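Local coordinates for peptidyl tryptophan dihydroxylase (Pseudomonas putida, PDB 7CTQ), which uses FAD to dihydroxylate a tryptophan within a peptide, a step essential for biogenesis of the tryptophylquinone cofactor of quinohemoprotein amine dehydrogenase, at residues 179-185 against 196-200; 267-271 against 323-327; 70-76 against 172-178. The contacts are given in a common frame with arbitrary orientation. Numbering follows the deposited sequence.

Interaction 1 of 3, residues 179-185 against 196-200; sequences LADGWAW and WQVTL. With FAD (flavin-adenine dinucleotide), chain C.
Strands 182-185 and 196-200 run antiparallel, their axes 4.6 Å apart at 162°. Two hydrogen-bonded pairs set the register: W183 N to T199 O 3.2 Å and T199 N to W183 O 2.8 Å; W185 N to Q197 O and Q197 N to W185 O, both 2.8 Å. Between them A184 faces V198 (CA to CA 4.1 Å), their outward backbone groups bonding to E177 and L161. These are arms of a beta hairpin inside a mixed sheet beside the flavin. W183, with chi1 p (59°), lays its indole over T199, whose CB is 3.9 Å from the five-membered ring centroid; W183 NE1 bonds to Y325, T199 OG1 to S160. Q197 OE1 accepts from Y195 and lies 3.5 Å from FAD C6; Q197 NE2 bonds to hexane-1,6-diol, probably from the crystallisation liquor. Opposite, small A184 admits W196, A184 CB to W196 NE1 3.8 Å. L179 N donates to G182 O (2.8 Å), closing a turn where D181 pairs with R218; at G182 any CB would clash with T199 O.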
loop_
_atom_site.group_PDB
_atom_site.type_symbol
_atom_site.label_atom_id
_atom_site.label_comp_id
_atom_site.label_asym_id
_atom_site.label_seq_id
_atom_site.Cartn_x
_atom_site.Cartn_y
_atom_site.Cartn_z
ATOM N N LEU A 179 -7.925 -21.676 -7.057
ATOM C CA LEU A 179 -7.419 -22.858 -7.736
ATOM C C LEU A 179 -6.651 -23.734 -6.750
ATOM O O LEU A 179 -6.426 -23.370 -5.590
ATOM C CB LEU A 179 -6.545 -22.457 -8.921
ATOM C CG LEU A 179 -7.084 -21.280 -9.733
ATOM C CD1 LEU A 179 -5.985 -20.709 -10.594
ATOM C CD2 LEU A 179 -8.279 -21.714 -10.600
ATOM N N ALA A 180 -6.234 -24.908 -7.232
ATOM C CA ALA A 180 -5.553 -25.864 -6.368
ATOM C C ALA A 180 -4.197 -25.346 -5.897
ATOM O O ALA A 180 -3.786 -25.640 -4.771
ATOM C CB ALA A 180 -5.389 -27.201 -7.098
ATOM N N ASP A 181 -3.497 -24.582 -6.736
ATOM C CA ASP A 181 -2.129 -24.138 -6.477
ATOM C C ASP A 181 -1.993 -22.637 -6.718
ATOM O O ASP A 181 -0.913 -22.140 -7.056
ATOM C CB ASP A 181 -1.130 -24.924 -7.330
ATOM C CG ASP A 181 -1.350 -24.721 -8.838
ATOM O OD1 ASP A 181 -2.482 -24.370 -9.233
ATOM O OD2 ASP A 181 -0.400 -24.912 -9.625
ATOM N N GLY A 182 -3.091 -21.907 -6.568
ATOM C CA GLY A 182 -3.069 -20.482 -6.809
ATOM C C GLY A 182 -4.480 -19.940 -6.782
ATOM O O GLY A 182 -5.421 -20.625 -6.381
ATOM N N TRP A 183 -4.607 -18.692 -7.214
ATOM C CA TRP A 183 -5.920 -18.100 -7.389
ATOM C C TRP A 183 -5.858 -17.188 -8.602
ATOM O O TRP A 183 -4.790 -16.706 -8.992
ATOM C CB TRP A 183 -6.402 -17.348 -6.122
ATOM C CG TRP A 183 -5.497 -16.243 -5.688
ATOM C CD1 TRP A 183 -4.394 -16.344 -4.872
ATOM C CD2 TRP A 183 -5.610 -14.862 -6.039
ATOM N NE1 TRP A 183 -3.819 -15.104 -4.702
ATOM C CE2 TRP A 183 -4.549 -14.177 -5.400
ATOM C CE3 TRP A 183 -6.513 -14.130 -6.818
ATOM C CZ2 TRP A 183 -4.354 -12.799 -5.542
ATOM C CZ3 TRP A 183 -6.327 -12.761 -6.943
ATOM C CH2 TRP A 183 -5.252 -12.110 -6.313
ATOM N N ALA A 184 -7.018 -16.955 -9.202
ATOM C CA ALA A 184 -7.090 -16.145 -10.407
ATOM C C ALA A 184 -8.082 -15.006 -10.224
ATOM O O ALA A 184 -9.109 -15.156 -9.555
ATOM C CB ALA A 184 -7.480 -17.000 -11.634
ATOM N N TRP A 185 -7.753 -13.867 -10.820
ATOM C CA TRP A 185 -8.643 -12.725 -10.928
ATOM C C TRP A 185 -8.848 -12.423 -12.406
ATOM O O TRP A 185 -7.886 -12.428 -13.182
ATOM C CB TRP A 185 -8.048 -11.510 -10.224
ATOM C CG TRP A 185 -8.558 -10.193 -10.700
ATOM C CD1 TRP A 185 -7.901 -9.292 -11.491
ATOM C CD2 TRP A 185 -9.828 -9.609 -10.395
ATOM N NE1 TRP A 185 -8.686 -8.185 -11.700
ATOM C CE2 TRP A 185 -9.872 -8.352 -11.035
ATOM C CE3 TRP A 185 -10.930 -10.026 -9.639
ATOM C CZ2 TRP A 185 -10.979 -7.508 -10.945
ATOM C CZ3 TRP A 185 -12.030 -9.191 -9.553
ATOM C CH2 TRP A 185 -12.044 -7.942 -10.198
ATOM N N TRP A 196 -6.990 -11.361 -17.374
ATOM C CA TRP A 196 -6.955 -12.559 -16.542
ATOM C C TRP A 196 -5.572 -12.660 -15.924
ATOM O O TRP A 196 -4.559 -12.547 -16.626
ATOM C CB TRP A 196 -7.283 -13.817 -17.348
ATOM C CG TRP A 196 -7.201 -15.134 -16.607
ATOM C CD1 TRP A 196 -8.216 -15.778 -15.961
ATOM C CD2 TRP A 196 -6.051 -15.983 -16.493
ATOM N NE1 TRP A 196 -7.767 -16.975 -15.440
ATOM C CE2 TRP A 196 -6.441 -17.122 -15.762
ATOM C CE3 TRP A 196 -4.729 -15.888 -16.941
ATOM C CZ2 TRP A 196 -5.556 -18.155 -15.464
ATOM C CZ3 TRP A 196 -3.852 -16.915 -16.641
ATOM C CH2 TRP A 196 -4.268 -18.027 -15.917
ATOM N N GLN A 197 -5.536 -12.869 -14.613
ATOM C CA GLN A 197 -4.291 -12.805 -13.859
ATOM C C GLN A 197 -4.318 -13.892 -12.803
ATOM O O GLN A 197 -5.225 -13.935 -11.967
ATOM C CB GLN A 197 -4.107 -11.419 -13.239
ATOM C CG GLN A 197 -3.419 -11.383 -11.896
ATOM C CD GLN A 197 -3.814 -10.154 -11.109
ATOM O OE1 GLN A 197 -3.587 -9.018 -11.551
ATOM N NE2 GLN A 197 -4.438 -10.369 -9.949
ATOM N N VAL A 198 -3.352 -14.795 -12.869
ATOM C CA VAL A 198 -3.296 -15.918 -11.953
ATOM C C VAL A 198 -2.070 -15.717 -11.085
ATOM O O VAL A 198 -1.017 -15.275 -11.563
ATOM C CB VAL A 198 -3.272 -17.279 -12.674
ATOM C CG1 VAL A 198 -1.956 -17.486 -13.439
ATOM C CG2 VAL A 198 -3.523 -18.397 -11.680
ATOM N N THR A 199 -2.233 -15.984 -9.799
ATOM C CA THR A 199 -1.196 -15.753 -8.806
ATOM C C THR A 199 -0.733 -17.106 -8.295
ATOM O O THR A 199 -1.553 -17.939 -7.893
ATOM C CB THR A 199 -1.732 -14.869 -7.678
ATOM O OG1 THR A 199 -2.025 -13.575 -8.221
ATOM C CG2 THR A 199 -0.696 -14.730 -6.547
ATOM N N LEU A 200 0.572 -17.333 -8.362
ATOM C CA LEU A 200 1.143 -18.641 -8.102
ATOM C C LEU A 200 2.482 -18.460 -7.414
ATOM O O LEU A 200 3.068 -17.373 -7.429
ATOM C CB LEU A 200 1.363 -19.437 -9.399
ATOM C CG LEU A 200 0.207 -19.588 -10.385
ATOM C CD1 LEU A 200 0.755 -19.775 -11.790
ATOM C CD2 LEU A 200 -0.656 -20.764 -9.966
HETATM P PA FAD C . 2.582 2.634 -9.180
HETATM O O1A FAD C . 1.106 2.721 -9.185
HETATM O O2A FAD C . 3.113 1.365 -9.829
HETATM O O5B FAD C . 3.166 3.954 -9.778
HETATM C C5B FAD C . 4.518 4.022 -10.272
HETATM C C4B FAD C . 4.515 5.032 -11.389
HETATM O O4B FAD C . 5.880 5.318 -11.771
HETATM C C3B FAD C . 3.785 4.610 -12.668
HETATM O O3B FAD C . 3.085 5.720 -13.224
HETATM C C2B FAD C . 4.925 4.113 -13.567
HETATM O O2B FAD C . 4.660 4.280 -14.959
HETATM C C1B FAD C . 6.048 5.061 -13.149
HETATM N N9A FAD C . 7.413 4.610 -13.383
HETATM C C8A FAD C . 7.941 3.357 -13.250
HETATM N N7A FAD C . 9.220 3.271 -13.525
HETATM C C5A FAD C . 9.547 4.561 -13.899
HETATM C C6A FAD C . 10.752 5.150 -14.336
HETATM N N6A FAD C . 11.898 4.484 -14.473
HETATM N N1A FAD C . 10.746 6.477 -14.628
HETATM C C2A FAD C . 9.602 7.155 -14.494
HETATM N N3A FAD C . 8.410 6.699 -14.093
HETATM C C4A FAD C . 8.447 5.394 -13.807
HETATM N N1 FAD C . -4.250 -2.752 -6.087
HETATM C C2 FAD C . -5.603 -2.597 -5.972
HETATM O O2 FAD C . -6.098 -1.663 -5.339
HETATM N N3 FAD C . -6.450 -3.497 -6.586
HETATM C C4 FAD C . -6.068 -4.586 -7.341
HETATM O O4 FAD C . -6.918 -5.313 -7.852
HETATM C C4X FAD C . -4.631 -4.747 -7.457
HETATM N N5 FAD C . -4.182 -5.759 -8.150
HETATM C C5X FAD C . -2.809 -5.914 -8.261
HETATM C C6 FAD C . -2.311 -6.994 -8.990
HETATM C C7 FAD C . -0.941 -7.203 -9.117
HETATM C C7M FAD C . -0.438 -8.377 -9.915
HETATM C C8 FAD C . -0.046 -6.316 -8.498
HETATM C C8M FAD C . 1.442 -6.507 -8.624
HETATM C C9 FAD C . -0.538 -5.235 -7.775
HETATM C C9A FAD C . -1.907 -5.033 -7.646
HETATM N N10 FAD C . -2.435 -3.943 -6.923
HETATM C C10 FAD C . -3.799 -3.779 -6.793
HETATM C "C1'" FAD C . -1.540 -3.019 -6.224
HETATM C "C2'" FAD C . -1.391 -1.663 -6.895
HETATM O "O2'" FAD C . -1.071 -1.799 -8.279
HETATM C "C3'" FAD C . -0.277 -0.901 -6.180
HETATM O "O3'" FAD C . -0.506 -1.016 -4.780
HETATM C "C4'" FAD C . -0.161 0.581 -6.521
HETATM O "O4'" FAD C . -0.324 0.807 -7.924
HETATM C "C5'" FAD C . 1.162 1.138 -6.051
HETATM O "O5'" FAD C . 1.141 2.564 -6.213
HETATM P P FAD C . 2.457 3.364 -6.444
HETATM O O1P FAD C . 3.354 3.111 -5.223
HETATM O O2P FAD C . 2.160 4.785 -6.774
HETATM O O3P FAD C . 3.118 2.627 -7.685
#

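Interaction 2 of 3, residues 267-271 against 323-327. With FAD (flavin-adenine dinucleotide), chain C.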
loop_
_atom_site.group_PDB
_atom_site.type_symbol
_atom_site.label_atom_id
_atom_site.label_comp_id
_atom_site.label_asym_id
_atom_site.label_seq_id
_atom_site.Cartn_x
_atom_site.Cartn_y
_atom_site.Cartn_z
ATOM N N VAL A 267 2.359 -5.748 -0.296
ATOM C CA VAL A 267 1.983 -7.131 -0.051
ATOM C C VAL A 267 1.319 -7.655 -1.319
ATOM O O VAL A 267 1.116 -6.916 -2.280
ATOM C CB VAL A 267 1.073 -7.268 1.189
ATOM C CG1 VAL A 267 1.741 -6.594 2.376
ATOM C CG2 VAL A 267 -0.293 -6.652 0.935
ATOM N N ASP A 268 1.000 -8.953 -1.340
ATOM C CA ASP A 268 0.487 -9.487 -2.594
ATOM C C ASP A 268 -0.954 -8.992 -2.785
ATOM O O ASP A 268 -1.573 -8.504 -1.835
ATOM C CB ASP A 268 0.656 -11.025 -2.662
ATOM C CG ASP A 268 -0.432 -11.845 -1.928
ATOM O OD1 ASP A 268 -1.401 -11.325 -1.327
ATOM O OD2 ASP A 268 -0.343 -13.090 -2.037
ATOM N N PRO A 269 -1.497 -9.082 -4.001
ATOM C CA PRO A 269 -2.737 -8.363 -4.322
ATOM C C PRO A 269 -4.032 -9.055 -3.923
ATOM O O PRO A 269 -5.092 -8.593 -4.352
ATOM C CB PRO A 269 -2.660 -8.240 -5.846
ATOM C CG PRO A 269 -1.928 -9.472 -6.267
ATOM C CD PRO A 269 -0.862 -9.632 -5.217
ATOM N N LEU A 270 -4.002 -10.130 -3.126
ATOM C CA LEU A 270 -5.241 -10.833 -2.789
ATOM C C LEU A 270 -6.291 -9.922 -2.146
ATOM O O LEU A 270 -7.496 -10.160 -2.306
ATOM C CB LEU A 270 -4.953 -12.016 -1.861
ATOM C CG LEU A 270 -6.185 -12.840 -1.478
ATOM C CD1 LEU A 270 -6.950 -13.307 -2.725
ATOM C CD2 LEU A 270 -5.825 -14.028 -0.603
ATOM N N SER A 271 -5.876 -8.882 -1.418
ATOM C CA SER A 271 -6.857 -8.103 -0.666
ATOM C C SER A 271 -7.790 -7.307 -1.571
ATOM O O SER A 271 -8.866 -6.896 -1.125
ATOM C CB SER A 271 -6.158 -7.148 0.299
ATOM O OG SER A 271 -5.541 -6.088 -0.422
ATOM N N ASP A 323 -5.283 -13.797 6.381
ATOM C CA ASP A 323 -6.614 -14.209 6.812
ATOM C C ASP A 323 -7.528 -14.478 5.622
ATOM O O ASP A 323 -8.392 -15.358 5.695
ATOM C CB ASP A 323 -7.221 -13.142 7.719
ATOM C CG ASP A 323 -6.535 -13.068 9.077
ATOM O OD1 ASP A 323 -5.641 -13.895 9.328
ATOM O OD2 ASP A 323 -6.869 -12.169 9.882
ATOM N N PHE A 324 -7.365 -13.732 4.523
ATOM C CA PHE A 324 -8.087 -14.082 3.303
ATOM C C PHE A 324 -7.669 -15.460 2.811
ATOM O O PHE A 324 -8.518 -16.309 2.526
ATOM C CB PHE A 324 -7.861 -13.029 2.216
ATOM C CG PHE A 324 -8.625 -11.764 2.433
ATOM C CD1 PHE A 324 -9.976 -11.794 2.720
ATOM C CD2 PHE A 324 -7.984 -10.536 2.384
ATOM C CE1 PHE A 324 -10.675 -10.615 2.940
ATOM C CE2 PHE A 324 -8.675 -9.363 2.601
ATOM C CZ PHE A 324 -10.021 -9.400 2.868
ATOM N N TYR A 325 -6.357 -15.710 2.720
ATOM C CA TYR A 325 -5.891 -17.044 2.343
ATOM C C TYR A 325 -6.456 -18.104 3.279
ATOM O O TYR A 325 -6.808 -19.211 2.847
ATOM C CB TYR A 325 -4.357 -17.096 2.342
ATOM C CG TYR A 325 -3.702 -16.529 1.093
ATOM C CD1 TYR A 325 -3.861 -17.145 -0.157
ATOM C CD2 TYR A 325 -2.908 -15.385 1.155
ATOM C CE1 TYR A 325 -3.240 -16.629 -1.313
ATOM C CE2 TYR A 325 -2.289 -14.866 -0.001
ATOM C CZ TYR A 325 -2.466 -15.492 -1.224
ATOM O OH TYR A 325 -1.862 -14.975 -2.359
ATOM N N GLY A 326 -6.562 -17.780 4.569
ATOM C CA GLY A 326 -7.040 -18.752 5.532
ATOM C C GLY A 326 -8.518 -19.064 5.408
ATOM O O GLY A 326 -8.960 -20.120 5.880
ATOM N N GLN A 327 -9.300 -18.160 4.815
ATOM C CA GLN A 327 -10.714 -18.461 4.592
ATOM C C GLN A 327 -10.912 -19.635 3.637
ATOM O O GLN A 327 -11.958 -20.294 3.689
ATOM C CB GLN A 327 -11.441 -17.220 4.072
ATOM C CG GLN A 327 -11.772 -16.232 5.181
ATOM C CD GLN A 327 -12.673 -15.099 4.734
ATOM O OE1 GLN A 327 -12.228 -14.147 4.089
ATOM N NE2 GLN A 327 -13.954 -15.189 5.089
HETATM P PA FAD C . 2.582 2.634 -9.180
HETATM O O1A FAD C . 1.106 2.721 -9.185
HETATM O O2A FAD C . 3.113 1.365 -9.829
HETATM O O5B FAD C . 3.166 3.954 -9.778
HETATM C C5B FAD C . 4.518 4.022 -10.272
HETATM C C4B FAD C . 4.515 5.032 -11.389
HETATM O O4B FAD C . 5.880 5.318 -11.771
HETATM C C3B FAD C . 3.785 4.610 -12.668
HETATM O O3B FAD C . 3.085 5.720 -13.224
HETATM C C2B FAD C . 4.925 4.113 -13.567
HETATM O O2B FAD C . 4.660 4.280 -14.959
HETATM C C1B FAD C . 6.048 5.061 -13.149
HETATM N N9A FAD C . 7.413 4.610 -13.383
HETATM C C8A FAD C . 7.941 3.357 -13.250
HETATM N N7A FAD C . 9.220 3.271 -13.525
HETATM C C5A FAD C . 9.547 4.561 -13.899
HETATM C C6A FAD C . 10.752 5.150 -14.336
HETATM N N6A FAD C . 11.898 4.484 -14.473
HETATM N N1A FAD C . 10.746 6.477 -14.628
HETATM C C2A FAD C . 9.602 7.155 -14.494
HETATM N N3A FAD C . 8.410 6.699 -14.093
HETATM C C4A FAD C . 8.447 5.394 -13.807
HETATM N N1 FAD C . -4.250 -2.752 -6.087
HETATM C C2 FAD C . -5.603 -2.597 -5.972
HETATM O O2 FAD C . -6.098 -1.663 -5.339
HETATM N N3 FAD C . -6.450 -3.497 -6.586
HETATM C C4 FAD C . -6.068 -4.586 -7.341
HETATM O O4 FAD C . -6.918 -5.313 -7.852
HETATM C C4X FAD C . -4.631 -4.747 -7.457
HETATM N N5 FAD C . -4.182 -5.759 -8.150
HETATM C C5X FAD C . -2.809 -5.914 -8.261
HETATM C C6 FAD C . -2.311 -6.994 -8.990
HETATM C C7 FAD C . -0.941 -7.203 -9.117
HETATM C C7M FAD C . -0.438 -8.377 -9.915
HETATM C C8 FAD C . -0.046 -6.316 -8.498
HETATM C C8M FAD C . 1.442 -6.507 -8.624
HETATM C C9 FAD C . -0.538 -5.235 -7.775
HETATM C C9A FAD C . -1.907 -5.033 -7.646
HETATM N N10 FAD C . -2.435 -3.943 -6.923
HETATM C C10 FAD C . -3.799 -3.779 -6.793
HETATM C "C1'" FAD C . -1.540 -3.019 -6.224
HETATM C "C2'" FAD C . -1.391 -1.663 -6.895
HETATM O "O2'" FAD C . -1.071 -1.799 -8.279
HETATM C "C3'" FAD C . -0.277 -0.901 -6.180
HETATM O "O3'" FAD C . -0.506 -1.016 -4.780
HETATM C "C4'" FAD C . -0.161 0.581 -6.521
HETATM O "O4'" FAD C . -0.324 0.807 -7.924
HETATM C "C5'" FAD C . 1.162 1.138 -6.051
HETATM O "O5'" FAD C . 1.141 2.564 -6.213
HETATM P P FAD C . 2.457 3.364 -6.444
HETATM O O1P FAD C . 3.354 3.111 -5.223
HETATM O O2P FAD C . 2.160 4.785 -6.774
HETATM O O3P FAD C . 3.118 2.627 -7.685
#
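The loop 267-271 passes between the flavin and the late part of a long helix, touching both. V267 leads in without reaching 323-327. D268 makes the polar contact: its OD2 accepts a very short hydrogen bond, 2.4 Å, from Y325 OH, and W183 NE1 also bonds to that hydroxyl. The other carboxylate oxygen, D268 OD1, turns back to L270 N at 3.4 Å, a weak bond in the pattern of an Asx turn, so one short acidic side chain ties the loop to the helix and to itself. P269 points its CB away from the helix and sets its rigid ring over the face of the isoalloxazine, CB 3.4 Å from FAD C5X, consistent with a loop that shapes the flavin site. L270 supplies the main apolar contact. Its CD2 stands almost exactly on the normal of the Y325 ring, 3.4 Å from the centroid, in a CH-pi contact, and reaches F324 CB at 3.6 Å. S271, small enough for close approach, meets the F324 ring, its CA 3.9 Å from CE2. The loop joins strand 265-266 to helix 274-282, whose Q277 touches V267 and S271. V267 also packs on F314 and F317 of helix 299-327, L270 rests on W76 of strand 67-76, and Y325 O accepts a hydrogen bond from Q341 NE2 of helix 335-341.

Interaction 3 of 3, residues 70-76 against 172-178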
loop_
_atom_site.group_PDB
_atom_site.type_symbol
_atom_site.label_atom_id
_atom_site.label_comp_id
_atom_site.label_asym_id
_atom_site.label_seq_id
_atom_site.Cartn_x
_atom_site.Cartn_y
_atom_site.Cartn_z
ATOM N N ALA A 70 -19.289 -2.956 -11.808
ATOM C CA ALA A 70 -19.302 -4.274 -12.425
ATOM C C ALA A 70 -19.669 -5.315 -11.386
ATOM O O ALA A 70 -19.253 -5.219 -10.229
ATOM C CB ALA A 70 -17.942 -4.622 -13.043
ATOM N N THR A 71 -20.430 -6.313 -11.817
ATOM C CA THR A 71 -20.684 -7.487 -11.000
ATOM C C THR A 71 -19.390 -8.283 -10.804
ATOM O O THR A 71 -18.360 -8.011 -11.431
ATOM C CB THR A 71 -21.749 -8.361 -11.655
ATOM O OG1 THR A 71 -21.796 -9.629 -10.994
ATOM C CG2 THR A 71 -21.420 -8.573 -13.134
ATOM N N ARG A 72 -19.453 -9.294 -9.934
ATOM C CA ARG A 72 -18.247 -10.044 -9.574
ATOM C C ARG A 72 -18.611 -11.392 -8.963
ATOM O O ARG A 72 -19.051 -11.446 -7.811
ATOM C CB ARG A 72 -17.398 -9.234 -8.611
ATOM C CG ARG A 72 -16.213 -9.996 -8.079
ATOM C CD ARG A 72 -15.323 -9.067 -7.327
ATOM N NE ARG A 72 -15.244 -7.774 -7.991
ATOM C CZ ARG A 72 -14.528 -6.754 -7.535
ATOM N NH1 ARG A 72 -14.502 -5.605 -8.200
ATOM N NH2 ARG A 72 -13.836 -6.885 -6.412
ATOM N N GLN A 73 -18.389 -12.475 -9.711
ATOM C CA GLN A 73 -18.505 -13.820 -9.160
ATOM C C GLN A 73 -17.283 -14.137 -8.299
ATOM O O GLN A 73 -16.144 -13.842 -8.676
ATOM C CB GLN A 73 -18.647 -14.857 -10.283
ATOM C CG GLN A 73 -20.078 -15.354 -10.515
ATOM C CD GLN A 73 -20.177 -16.454 -11.575
ATOM O OE1 GLN A 73 -20.684 -17.548 -11.313
ATOM N NE2 GLN A 73 -19.705 -16.157 -12.779
ATOM N N VAL A 74 -17.521 -14.722 -7.129
ATOM C CA VAL A 74 -16.451 -15.079 -6.199
ATOM C C VAL A 74 -16.560 -16.567 -5.895
ATOM O O VAL A 74 -17.592 -17.031 -5.393
ATOM C CB VAL A 74 -16.505 -14.242 -4.913
ATOM C CG1 VAL A 74 -15.914 -15.025 -3.747
ATOM C CG2 VAL A 74 -15.748 -12.931 -5.104
ATOM N N HIS A 75 -15.504 -17.313 -6.217
ATOM C CA HIS A 75 -15.426 -18.751 -5.977
ATOM C C HIS A 75 -14.295 -18.989 -4.982
ATOM O O HIS A 75 -13.121 -18.767 -5.302
ATOM C CB HIS A 75 -15.187 -19.521 -7.277
ATOM C CG HIS A 75 -16.394 -19.619 -8.159
ATOM N ND1 HIS A 75 -17.145 -18.521 -8.525
ATOM C CD2 HIS A 75 -16.964 -20.685 -8.773
ATOM C CE1 HIS A 75 -18.133 -18.908 -9.313
ATOM N NE2 HIS A 75 -18.046 -20.216 -9.480
ATOM N N TRP A 76 -14.652 -19.451 -3.785
ATOM C CA TRP A 76 -13.727 -19.520 -2.660
ATOM C C TRP A 76 -14.337 -20.381 -1.570
ATOM O O TRP A 76 -15.504 -20.186 -1.217
ATOM C CB TRP A 76 -13.448 -18.119 -2.126
ATOM C CG TRP A 76 -12.131 -17.937 -1.452
ATOM C CD1 TRP A 76 -11.848 -18.140 -0.134
ATOM C CD2 TRP A 76 -10.921 -17.467 -2.055
ATOM N NE1 TRP A 76 -10.531 -17.840 0.118
ATOM C CE2 TRP A 76 -9.941 -17.419 -1.043
ATOM C CE3 TRP A 76 -10.568 -17.090 -3.355
ATOM C CZ2 TRP A 76 -8.633 -17.014 -1.290
ATOM C CZ3 TRP A 76 -9.274 -16.685 -3.598
ATOM C CH2 TRP A 76 -8.318 -16.651 -2.574
ATOM N N PRO A 172 -20.124 -6.176 -19.040
ATOM C CA PRO A 172 -19.060 -6.084 -18.032
ATOM C C PRO A 172 -19.247 -7.078 -16.894
ATOM O O PRO A 172 -20.368 -7.398 -16.492
ATOM C CB PRO A 172 -19.175 -4.640 -17.529
ATOM C CG PRO A 172 -20.606 -4.284 -17.740
ATOM C CD PRO A 172 -21.094 -5.068 -18.934
ATOM N N ALA A 173 -18.119 -7.558 -16.370
ATOM C CA ALA A 173 -18.119 -8.505 -15.259
ATOM C C ALA A 173 -16.691 -8.686 -14.753
ATOM O O ALA A 173 -15.720 -8.243 -15.375
ATOM C CB ALA A 173 -18.722 -9.854 -15.666
ATOM N N SER A 174 -16.581 -9.349 -13.607
ATOM C CA SER A 174 -15.292 -9.741 -13.055
ATOM C C SER A 174 -15.505 -10.999 -12.226
ATOM O O SER A 174 -16.641 -11.381 -11.928
ATOM C CB SER A 174 -14.672 -8.611 -12.228
ATOM O OG SER A 174 -15.418 -8.363 -11.048
ATOM N N ALA A 175 -14.403 -11.665 -11.872
ATOM C CA ALA A 175 -14.521 -12.871 -11.060
ATOM C C ALA A 175 -13.208 -13.180 -10.355
ATOM O O ALA A 175 -12.128 -12.748 -10.777
ATOM C CB ALA A 175 -14.960 -14.079 -11.893
ATOM N N VAL A 176 -13.333 -13.947 -9.267
ATOM C CA VAL A 176 -12.220 -14.506 -8.504
ATOM C C VAL A 176 -12.522 -15.976 -8.262
ATOM O O VAL A 176 -13.639 -16.321 -7.863
ATOM C CB VAL A 176 -12.010 -13.793 -7.153
ATOM C CG1 VAL A 176 -10.584 -14.035 -6.626
ATOM C CG2 VAL A 176 -12.309 -12.316 -7.266
ATOM N N GLU A 177 -11.538 -16.844 -8.507
ATOM C CA GLU A 177 -11.701 -18.252 -8.173
ATOM C C GLU A 177 -10.420 -18.782 -7.548
ATOM O O GLU A 177 -9.309 -18.483 -8.005
ATOM C CB GLU A 177 -12.098 -19.119 -9.385
ATOM C CG GLU A 177 -11.082 -19.177 -10.510
ATOM C CD GLU A 177 -11.455 -20.172 -11.621
ATOM O OE1 GLU A 177 -12.142 -21.186 -11.358
ATOM O OE2 GLU A 177 -11.043 -19.930 -12.772
ATOM N N SER A 178 -10.600 -19.549 -6.480
ATOM C CA SER A 178 -9.524 -20.303 -5.865
ATOM C C SER A 178 -9.197 -21.520 -6.725
ATOM O O SER A 178 -10.089 -22.294 -7.095
ATOM C CB SER A 178 -9.942 -20.719 -4.452
ATOM O OG SER A 178 -9.385 -21.961 -4.070
#
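Backbone hydrogen bonds form a ladder between two parallel strands, 72-76 and 173-178, whose axes lie 4.4 Å apart at 7°. Q73 N donates to S174 O (3.0 Å), V176 N to Q73 O (2.9 Å), H75 N to V176 O (2.7 Å) and S178 N to H75 O (2.9 Å), so residues 73 and 75 bond in both directions. This parallel pairing joins segments 96 residues apart in sequence, within the mixed sheet that also carries the 182-188/193-201 hairpin. Side chains extend the ladder's start: S174 OG donates to T71 O (3.0 Å) and accepts a weak bond from R72 NE (3.1 Å), while R72 makes a salt bridge to E86. Apolar contacts lie on the V74 and V176 face, where beta-branched valines suit extended backbone and meet CG2 to CG2 at 4.1 Å. S178 CB sits over the W76 six-membered ring, 4.2 Å from its centroid, a CH-pi contact. Strand 67-76 also pairs with 79-83, and strand 173-179 with 182-188; helix 223-228 covers Q73 and E177, while W337 meets W76 edge-to-face.

Along the chain, interaction 3 closes first, interaction 1 follows, and interaction 2 comes last, all within the region related to tryptophan halogenases. Interactions 3 and 1, with centres about 13 Å apart, belong to one mixed sheet: strands 173-179 and 182-188 are neighbours, with A184 N 3.0 Å from E177 O, so strands 67-76, 173-179, 182-188 and 193-201 follow one another across it. Interaction 2 lies against this sheet, its centre about 12 Å from that of interaction 1 and 15 Å from that of interaction 3. W183 and W76 supply the joints, both packing on L270. Interactions 1 and 2 both reach FAD, so sheet and loop border the isoalloxazine, with the long helix behind the loop.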